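Local coordinates for acyl-[acyl-carrier-protein]--UDP-N-acetylglucosamine O-acyltransferase (Helicobacter pylori, PDB 1J2Z) that catalyses the transfer of a (3R)-hydroxyacyl chain from acyl carrier protein to UDP-N-acetylglucosamine, the first step of lipid A biosynthesis, at residues H156-A162 against F247-R253; A188-G192 against A256-S260. All coordinates share one frame; numbering follows the deposited sequence.

Contact 1. Residues H156-A162 against F247-R253; sequences HQFVRIA and FILESSR. With SOG (octyl 1-thio-beta-D-glucopyranoside), chain B.
Arg160 NH2 donates a 2.8 Å hydrogen bond to Phe247 O, an oxygen lying almost in the guanidinium plane. The same guanidinium is laid flat on the Phe247 ring, planes 14° apart, with CZ 4.0 Å from the ring centroid in a cation-pi stack. Ala162 CB packs over the ring's opposite face, 3.9 Å from its centroid; the compact alanine methyl can sit close over the ring centre, a CH-pi contact. Phe247 reaches into this slot because its CG stands anti to the backbone N (chi1 178°). Asp176 holds the arginine from outside, by a salt bridge to NE, and also accepts from Ser251 OG. Strand 160-161 belongs to the left-handed parallel beta-helix of the hexapeptide repeat family, so these bonds tie the end of helix 239-250 to a coil of that prism. Farther along, Arg253 NH1 donates to Gln157 O in the type II turn from His156 to Val159, at 2.9 Å and in the carbonyl plane, while a water bridges Arg253 N and Phe158 O. The octyl tail of the bound thioglucoside runs past this turn, its C6' 3.5 Å from His156 CB and its C4' 3.6 Å from Gln157 CG.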
loop_
_atom_site.group_PDB
_atom_site.type_symbol
_atom_site.label_atom_id
_atom_site.label_comp_id
_atom_site.label_asym_id
_atom_site.label_seq_id
_atom_site.Cartn_x
_atom_site.Cartn_y
_atom_site.Cartn_z
ATOM N N HIS A 156 -10.774 -10.245 3.654
ATOM C CA HIS A 156 -11.586 -10.644 2.509
ATOM C C HIS A 156 -13.079 -10.393 2.712
ATOM O O HIS A 156 -13.539 -10.201 3.833
ATOM C CB HIS A 156 -11.342 -12.119 2.178
ATOM C CG HIS A 156 -9.906 -12.444 1.901
ATOM N ND1 HIS A 156 -9.057 -11.572 1.255
ATOM C CD2 HIS A 156 -9.176 -13.555 2.162
ATOM C CE1 HIS A 156 -7.866 -12.130 1.130
ATOM N NE2 HIS A 156 -7.912 -13.334 1.672
ATOM N N GLN A 157 -13.825 -10.415 1.611
ATOM C CA GLN A 157 -15.258 -10.151 1.622
ATOM C C GLN A 157 -16.076 -10.998 2.596
ATOM O O GLN A 157 -15.817 -12.181 2.785
ATOM C CB GLN A 157 -15.826 -10.323 0.207
ATOM C CG GLN A 157 -15.938 -11.778 -0.242
ATOM C CD GLN A 157 -16.357 -11.924 -1.691
ATOM O OE1 GLN A 157 -17.262 -11.237 -2.160
ATOM N NE2 GLN A 157 -15.706 -12.832 -2.404
ATOM N N PHE A 158 -17.073 -10.366 3.203
ATOM C CA PHE A 158 -17.976 -11.021 4.143
ATOM C C PHE A 158 -17.369 -11.487 5.457
ATOM O O PHE A 158 -18.044 -12.134 6.251
ATOM C CB PHE A 158 -18.692 -12.199 3.464
ATOM C CG PHE A 158 -19.646 -11.779 2.385
ATOM C CD1 PHE A 158 -19.284 -11.860 1.048
ATOM C CD2 PHE A 158 -20.891 -11.252 2.714
ATOM C CE1 PHE A 158 -20.148 -11.417 0.048
ATOM C CE2 PHE A 158 -21.761 -10.806 1.726
ATOM C CZ PHE A 158 -21.389 -10.887 0.390
ATOM N N VAL A 159 -16.105 -11.164 5.700
ATOM C CA VAL A 159 -15.488 -11.572 6.954
ATOM C C VAL A 159 -16.065 -10.743 8.095
ATOM O O VAL A 159 -16.385 -9.565 7.919
ATOM C CB VAL A 159 -13.956 -11.389 6.925
ATOM C CG1 VAL A 159 -13.389 -11.447 8.346
ATOM C CG2 VAL A 159 -13.326 -12.482 6.075
ATOM N N ARG A 160 -16.211 -11.359 9.263
ATOM C CA ARG A 160 -16.733 -10.648 10.422
ATOM C C ARG A 160 -15.753 -10.760 11.578
ATOM O O ARG A 160 -15.317 -11.854 11.922
ATOM C CB ARG A 160 -18.087 -11.220 10.847
ATOM C CG ARG A 160 -19.188 -11.137 9.790
ATOM C CD ARG A 160 -20.472 -11.750 10.335
ATOM N NE ARG A 160 -20.200 -13.054 10.928
ATOM C CZ ARG A 160 -20.810 -13.529 12.009
ATOM N NH1 ARG A 160 -21.737 -12.807 12.624
ATOM N NH2 ARG A 160 -20.476 -14.721 12.485
ATOM N N ILE A 161 -15.395 -9.625 12.165
ATOM C CA ILE A 161 -14.479 -9.610 13.299
ATOM C C ILE A 161 -15.274 -9.077 14.483
ATOM O O ILE A 161 -15.776 -7.950 14.449
ATOM C CB ILE A 161 -13.270 -8.695 13.029
ATOM C CG1 ILE A 161 -12.528 -9.188 11.786
ATOM C CG2 ILE A 161 -12.335 -8.687 14.236
ATOM C CD1 ILE A 161 -11.505 -8.198 11.260
ATOM N N ALA A 162 -15.393 -9.893 15.525
ATOM C CA ALA A 162 -16.157 -9.506 16.703
ATOM C C ALA A 162 -15.423 -8.512 17.588
ATOM O O ALA A 162 -14.270 -8.159 17.334
ATOM C CB ALA A 162 -16.537 -10.754 17.509
ATOM N N PHE A 247 -22.429 -15.544 17.886
ATOM C CA PHE A 247 -21.580 -15.022 16.813
ATOM C C PHE A 247 -21.142 -16.195 15.939
ATOM O O PHE A 247 -21.258 -16.159 14.712
ATOM C CB PHE A 247 -20.336 -14.339 17.390
ATOM C CG PHE A 247 -19.384 -13.830 16.338
ATOM C CD1 PHE A 247 -19.656 -12.657 15.645
ATOM C CD2 PHE A 247 -18.232 -14.546 16.017
ATOM C CE1 PHE A 247 -18.800 -12.202 14.646
ATOM C CE2 PHE A 247 -17.366 -14.101 15.016
ATOM C CZ PHE A 247 -17.651 -12.926 14.330
ATOM N N ILE A 248 -20.645 -17.238 16.595
ATOM C CA ILE A 248 -20.176 -18.441 15.923
ATOM C C ILE A 248 -21.244 -19.115 15.069
ATOM O O ILE A 248 -20.995 -19.452 13.913
ATOM C CB ILE A 248 -19.638 -19.460 16.954
ATOM C CG1 ILE A 248 -18.337 -18.934 17.561
ATOM C CG2 ILE A 248 -19.422 -20.816 16.298
ATOM C CD1 ILE A 248 -17.809 -19.772 18.723
ATOM N N LEU A 249 -22.431 -19.314 15.633
ATOM C CA LEU A 249 -23.511 -19.964 14.898
ATOM C C LEU A 249 -24.013 -19.137 13.716
ATOM O O LEU A 249 -24.611 -19.679 12.791
ATOM C CB LEU A 249 -24.685 -20.281 15.835
ATOM C CG LEU A 249 -24.422 -21.236 17.004
ATOM C CD1 LEU A 249 -25.718 -21.465 17.771
ATOM C CD2 LEU A 249 -23.872 -22.557 16.492
ATOM N N GLU A 250 -23.764 -17.830 13.738
ATOM C CA GLU A 250 -24.206 -16.960 12.651
ATOM C C GLU A 250 -23.184 -16.824 11.526
ATOM O O GLU A 250 -23.476 -16.239 10.483
ATOM C CB GLU A 250 -24.539 -15.567 13.191
ATOM C CG GLU A 250 -25.832 -15.502 13.983
ATOM C CD GLU A 250 -26.059 -14.137 14.603
ATOM O OE1 GLU A 250 -25.954 -13.127 13.874
ATOM O OE2 GLU A 250 -26.345 -14.074 15.817
ATOM N N SER A 251 -21.992 -17.373 11.735
ATOM C CA SER A 251 -20.924 -17.288 10.742
ATOM C C SER A 251 -21.284 -17.808 9.348
ATOM O O SER A 251 -21.876 -18.876 9.206
ATOM C CB SER A 251 -19.692 -18.035 11.248
ATOM O OG SER A 251 -18.641 -17.944 10.308
ATOM N N SER A 252 -20.905 -17.043 8.326
ATOM C CA SER A 252 -21.157 -17.407 6.934
ATOM C C SER A 252 -19.912 -18.009 6.301
ATOM O O SER A 252 -19.972 -19.041 5.632
ATOM C CB SER A 252 -21.577 -16.177 6.122
ATOM O OG SER A 252 -22.924 -15.821 6.374
ATOM N N ARG A 253 -18.777 -17.354 6.511
ATOM C CA ARG A 253 -17.521 -17.828 5.947
ATOM C C ARG A 253 -16.857 -18.868 6.829
ATOM O O ARG A 253 -15.865 -19.474 6.439
ATOM C CB ARG A 253 -16.569 -16.652 5.735
ATOM C CG ARG A 253 -17.158 -15.562 4.866
ATOM C CD ARG A 253 -16.108 -14.953 3.981
ATOM N NE ARG A 253 -15.510 -15.960 3.114
ATOM C CZ ARG A 253 -14.562 -15.703 2.221
ATOM N NH1 ARG A 253 -14.105 -14.467 2.075
ATOM N NH2 ARG A 253 -14.071 -16.684 1.475
HETATM C C1 SOG B . -13.913 -6.283 -3.606
HETATM C C2 SOG B . -15.064 -5.271 -3.829
HETATM C C3 SOG B . -14.481 -3.925 -4.281
HETATM C C4 SOG B . -13.533 -3.427 -3.185
HETATM C C5 SOG B . -12.400 -4.465 -2.985
HETATM C C6 SOG B . -11.446 -4.020 -1.885
HETATM C "C1'" SOG B . -13.697 -8.674 -3.643
HETATM C "C2'" SOG B . -13.206 -9.451 -2.437
HETATM C "C3'" SOG B . -13.109 -10.934 -2.744
HETATM C "C4'" SOG B . -12.620 -11.721 -1.537
HETATM C "C5'" SOG B . -12.526 -13.208 -1.851
HETATM C "C6'" SOG B . -11.910 -13.968 -0.695
HETATM C "C7'" SOG B . -11.808 -15.446 -0.993
HETATM C "C8'" SOG B . -11.189 -16.176 0.174
HETATM S S1 SOG B . -14.436 -7.545 -3.163
HETATM O O2 SOG B . -15.964 -5.764 -4.814
HETATM O O3 SOG B . -15.522 -2.990 -4.477
HETATM O O4 SOG B . -12.982 -2.176 -3.557
HETATM O O5 SOG B . -12.986 -5.747 -2.619
HETATM O O6 SOG B . -10.471 -3.143 -2.416
HETATM O O HOH W 1 -19.007 -14.736 7.838
#

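Contact 2. Residues A188-G192 against A256-S260; sequences AFIRG and AYKSS
Strand 189-191 and the irregular chain of 256-260 run at 55° to one another, nearest where the CA atoms of Ile190 and Lys258 are 4.6 Å apart. One backbone hydrogen bond joins them, from Ile190 N to Tyr257 O at 2.6 Å, fairly straight at its hydrogen (163°) and meeting the acceptor nearly head-on. Ile190 points its side chain at the other segment, and its two branches divide the work: CG1 meets Ala256 CB at 4.0 Å, whereas CG2 lies 3.7 Å from Lys258 CD. The strand is the antiparallel last member of a mixed sheet, paired with strand 181-184 at the end of the beta-helix, and the chain's C-terminal tail passes beside it. Lys258 starts out away from the strand, but a bend at chi2 (64°) turns its long aliphatic chain back to cross Ile190 obliquely, carrying NZ to 3.9 Å from Gly192 CA. Phe218 touches both Ile190 and Lys258, widening the apolar patch that a branched isoleucine fills well. At the backbone angles of Gly192 a side chain would jam against the preceding carbonyl, and the chain turns a corner there. Beside the hydrogen bond, Phe189 CB packs 3.8 Å from Tyr257 CB.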
loop_
_atom_site.group_PDB
_atom_site.type_symbol
_atom_site.label_atom_id
_atom_site.label_comp_id
_atom_site.label_asym_id
_atom_site.label_seq_id
_atom_site.Cartn_x
_atom_site.Cartn_y
_atom_site.Cartn_z
ATOM N N ALA A 188 -4.566 -16.068 7.927
ATOM C CA ALA A 188 -4.779 -15.799 9.347
ATOM C C ALA A 188 -5.526 -16.849 10.168
ATOM O O ALA A 188 -6.488 -17.456 9.699
ATOM C CB ALA A 188 -5.464 -14.445 9.504
ATOM N N PHE A 189 -5.071 -17.033 11.407
ATOM C CA PHE A 189 -5.667 -17.981 12.351
ATOM C C PHE A 189 -5.594 -17.388 13.762
ATOM O O PHE A 189 -4.829 -16.454 14.006
ATOM C CB PHE A 189 -4.915 -19.316 12.306
ATOM C CG PHE A 189 -3.450 -19.199 12.627
ATOM C CD1 PHE A 189 -3.015 -19.115 13.947
ATOM C CD2 PHE A 189 -2.505 -19.139 11.607
ATOM C CE1 PHE A 189 -1.658 -18.971 14.246
ATOM C CE2 PHE A 189 -1.146 -18.995 11.896
ATOM C CZ PHE A 189 -0.722 -18.911 13.218
ATOM N N ILE A 190 -6.384 -17.932 14.684
ATOM C CA ILE A 190 -6.406 -17.443 16.062
ATOM C C ILE A 190 -5.223 -17.966 16.873
ATOM O O ILE A 190 -5.013 -19.172 16.969
ATOM C CB ILE A 190 -7.726 -17.847 16.764
ATOM C CG1 ILE A 190 -8.917 -17.265 15.992
ATOM C CG2 ILE A 190 -7.730 -17.348 18.206
ATOM C CD1 ILE A 190 -10.266 -17.733 16.489
ATOM N N ARG A 191 -4.461 -17.048 17.465
ATOM C CA ARG A 191 -3.283 -17.407 18.252
ATOM C C ARG A 191 -3.489 -17.316 19.754
ATOM O O ARG A 191 -2.585 -17.634 20.526
ATOM C CB ARG A 191 -2.102 -16.512 17.876
ATOM C CG ARG A 191 -1.584 -16.711 16.470
ATOM C CD ARG A 191 -0.502 -15.695 16.105
ATOM N NE ARG A 191 0.663 -15.738 16.988
ATOM C CZ ARG A 191 0.752 -15.107 18.157
ATOM N NH1 ARG A 191 -0.256 -14.368 18.601
ATOM N NH2 ARG A 191 1.857 -15.211 18.881
ATOM N N GLY A 192 -4.665 -16.871 20.172
ATOM C CA GLY A 192 -4.933 -16.746 21.591
ATOM C C GLY A 192 -5.931 -15.642 21.855
ATOM O O GLY A 192 -6.687 -15.261 20.959
ATOM N N ALA A 256 -12.405 -18.739 12.054
ATOM C CA ALA A 256 -10.977 -18.929 11.841
ATOM C C ALA A 256 -10.420 -20.105 12.633
ATOM O O ALA A 256 -11.007 -20.545 13.620
ATOM C CB ALA A 256 -10.226 -17.657 12.206
ATOM N N TYR A 257 -9.275 -20.602 12.180
ATOM C CA TYR A 257 -8.582 -21.722 12.803
ATOM C C TYR A 257 -8.076 -21.293 14.182
ATOM O O TYR A 257 -7.700 -20.140 14.376
ATOM C CB TYR A 257 -7.394 -22.119 11.923
ATOM C CG TYR A 257 -6.844 -23.505 12.160
ATOM C CD1 TYR A 257 -7.178 -24.560 11.311
ATOM C CD2 TYR A 257 -5.973 -23.761 13.218
ATOM C CE1 TYR A 257 -6.655 -25.835 11.505
ATOM C CE2 TYR A 257 -5.445 -25.034 13.424
ATOM C CZ TYR A 257 -5.789 -26.066 12.563
ATOM O OH TYR A 257 -5.266 -27.324 12.757
ATOM N N LYS A 258 -8.060 -22.216 15.136
ATOM C CA LYS A 258 -7.587 -21.897 16.479
ATOM C C LYS A 258 -6.141 -22.363 16.671
ATOM O O LYS A 258 -5.223 -21.831 16.046
ATOM C CB LYS A 258 -8.497 -22.545 17.524
ATOM C CG LYS A 258 -8.069 -22.334 18.974
ATOM C CD LYS A 258 -8.111 -20.876 19.393
ATOM C CE LYS A 258 -7.685 -20.733 20.849
ATOM N NZ LYS A 258 -7.810 -19.340 21.357
ATOM N N SER A 259 -5.942 -23.361 17.528
ATOM C CA SER A 259 -4.607 -23.885 17.802
ATOM C C SER A 259 -4.691 -25.208 18.554
ATOM O O SER A 259 -3.678 -25.734 19.017
ATOM C CB SER A 259 -3.798 -22.882 18.633
ATOM O OG SER A 259 -3.530 -21.694 17.903
ATOM N N SER A 260 -5.902 -25.740 18.672
ATOM C CA SER A 260 -6.115 -26.999 19.371
ATOM C C SER A 260 -7.191 -27.832 18.682
ATOM O O SER A 260 -7.136 -29.063 18.687
ATOM C CB SER A 260 -6.518 -26.724 20.823
ATOM O OG SER A 260 -6.706 -27.932 21.540
#

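The centres of contacts 1 and 2 lie about 15 Å apart on the same side of the chain's centre, and their segments alternate along the sequence: 156-162, 188-192, 247-253, 256-260. The first two belong to the beta-helix and its terminal sheet; the last two form one nearly continuous run, from the end of helix 239-250 into the C-terminal tail. Between 192 and 247 the chain makes most of the helical C-terminal domain, so both contacts fasten its return path against the prism, contact 1 at a coil lining the ligand pocket and contact 2 farther out at the closing strand. Asp176 serves both, bonding to side chains of contact 1 and pairing its backbone with Ala256.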